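Local coordinates for protein 3-methylaspartate ammonia-lyase (Citrobacter amalonaticus, PDB 1KKO) that catalyses the reversible, magnesium-dependent anti elimination of ammonia from L-threo-3-methylaspartate to give mesaconate, as a homodimeric member of the enolase superfamily, at residues K183-G188 with D220-L225. Sequence-based numbering, arbitrary orientation.
Sequences KMILKG and DRILSL
Ile185 reaches from the last turn of helix 179-186 onto the face that Arg221, Ile222 and Leu225 form at the C-terminal end of helix 209-225, joining two neighbouring helices on the outside of the TIM barrel. Leu192 of strand 191-194 touches Ile222. The two branches of Ile185 take different partners. CG1 stands anti to the carbonyl carbon and sends CD1 against the backbone of the second helix, 3.7 Å from Ile222 CA and 3.8 Å from Arg221 O. The same methyl lies 3.8 Å from Ile222 CG1, the two isoleucines meeting at a slant. CG2 instead meets Leu225 CB at 4.0 Å, where the side chains run at about a right angle. No hydrogen bond crosses the interface. Arg221 adds its aliphatic root, CG touching Ile185 CD1, before the chain bends at chi2 (68°) and carries the guanidinium to two salt bridges, NE to Asp182 OD1 on the preceding turn of the first helix and NH1 to Asp30 OD2 of the second subunit. Leu225 packs on Ile33 of the same second subunit, so this helix pair borders the dimer interface. Beyond Ile185 the first helix closes in a Schellman motif, with Gly188 at positive phi. Within the second helix, Leu225 CD1 sits 3.5 Å above the plane of the Arg221 guanidinium, displaced toward its rim.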
# COMPACT_ATOMS: atom_id res chain seq x y z
N LYS A 183 10.67 -9.79 6.67
CA LYS A 183 9.87 -8.59 6.87
C LYS A 183 8.80 -8.83 7.91
O LYS A 183 8.59 -8.03 8.81
CB LYS A 183 9.17 -8.19 5.57
CG LYS A 183 10.04 -7.63 4.48
CD LYS A 183 9.11 -7.17 3.36
CE LYS A 183 9.81 -6.51 2.20
NZ LYS A 183 8.78 -6.21 1.15
N MSE A 184 8.13 -9.97 7.79
CA MSE A 184 7.03 -10.31 8.67
C MSE A 184 7.49 -10.54 10.11
O MSE A 184 6.80 -10.15 11.05
CB MSE A 184 6.28 -11.51 8.13
CG MSE A 184 5.42 -11.11 6.95
SE MSE A 184 4.58 -12.60 6.07
CE MSE A 184 4.44 -11.92 4.30
N ILE A 185 8.66 -11.15 10.27
CA ILE A 185 9.21 -11.33 11.61
C ILE A 185 9.58 -9.97 12.20
O ILE A 185 9.26 -9.67 13.35
CB ILE A 185 10.44 -12.26 11.58
CG1 ILE A 185 10.04 -13.67 11.19
CG2 ILE A 185 11.15 -12.23 12.93
CD1 ILE A 185 11.19 -14.53 10.71
N LEU A 186 10.22 -9.12 11.40
CA LEU A 186 10.59 -7.78 11.87
C LEU A 186 9.37 -7.00 12.33
O LEU A 186 9.48 -6.18 13.23
CB LEU A 186 11.31 -6.98 10.79
CG LEU A 186 12.76 -7.37 10.52
CD1 LEU A 186 13.35 -6.62 9.35
CD2 LEU A 186 13.60 -7.15 11.78
N LYS A 187 8.23 -7.22 11.68
CA LYS A 187 7.00 -6.50 12.01
C LYS A 187 6.00 -7.30 12.86
O LYS A 187 4.84 -6.94 12.96
CB LYS A 187 6.37 -5.94 10.73
CG LYS A 187 7.26 -4.83 10.15
CD LYS A 187 6.72 -4.16 8.92
CE LYS A 187 7.55 -2.94 8.55
NZ LYS A 187 7.14 -2.35 7.23
N GLY A 188 6.50 -8.37 13.48
CA GLY A 188 5.75 -9.15 14.46
C GLY A 188 4.41 -9.68 13.98
O GLY A 188 3.45 -9.74 14.74
N ASP A 220 12.62 -22.37 11.57
CA ASP A 220 13.99 -22.04 11.98
C ASP A 220 14.21 -20.52 11.93
O ASP A 220 14.80 -19.94 12.84
CB ASP A 220 15.02 -22.71 11.06
CG ASP A 220 15.39 -24.12 11.49
OD1 ASP A 220 15.10 -24.50 12.63
OD2 ASP A 220 15.98 -24.90 10.71
N ARG A 221 13.75 -19.89 10.85
CA ARG A 221 13.97 -18.46 10.65
C ARG A 221 13.28 -17.66 11.74
O ARG A 221 13.85 -16.71 12.28
CB ARG A 221 13.44 -18.03 9.29
CG ARG A 221 13.95 -16.68 8.83
CD ARG A 221 15.44 -16.68 8.51
NE ARG A 221 15.87 -15.44 7.87
CZ ARG A 221 17.13 -15.13 7.63
NH1 ARG A 221 18.11 -15.96 7.97
NH2 ARG A 221 17.42 -13.97 7.05
N ILE A 222 12.05 -18.03 12.04
CA ILE A 222 11.28 -17.38 13.09
C ILE A 222 11.98 -17.53 14.44
O ILE A 222 12.18 -16.55 15.15
CB ILE A 222 9.84 -17.94 13.15
CG1 ILE A 222 9.06 -17.50 11.90
CG2 ILE A 222 9.13 -17.49 14.41
CD1 ILE A 222 7.82 -18.35 11.64
N LEU A 223 12.36 -18.76 14.78
CA LEU A 223 13.01 -19.02 16.06
C LEU A 223 14.37 -18.34 16.16
O LEU A 223 14.78 -17.91 17.24
CB LEU A 223 13.11 -20.52 16.33
CG LEU A 223 11.76 -21.23 16.50
CD1 LEU A 223 11.93 -22.74 16.56
CD2 LEU A 223 11.04 -20.71 17.74
N SER A 224 15.06 -18.20 15.03
CA SER A 224 16.38 -17.55 14.99
C SER A 224 16.31 -16.02 15.07
O SER A 224 17.05 -15.40 15.83
CB SER A 224 17.12 -17.94 13.71
OG SER A 224 18.36 -17.26 13.61
N LEU A 225 15.42 -15.42 14.28
CA LEU A 225 15.36 -13.96 14.16
C LEU A 225 14.51 -13.23 15.20
O LEU A 225 14.72 -12.04 15.44
CB LEU A 225 14.87 -13.58 12.76
CG LEU A 225 15.90 -13.58 11.63
CD1 LEU A 225 16.56 -14.94 11.48
CD2 LEU A 225 15.24 -13.16 10.33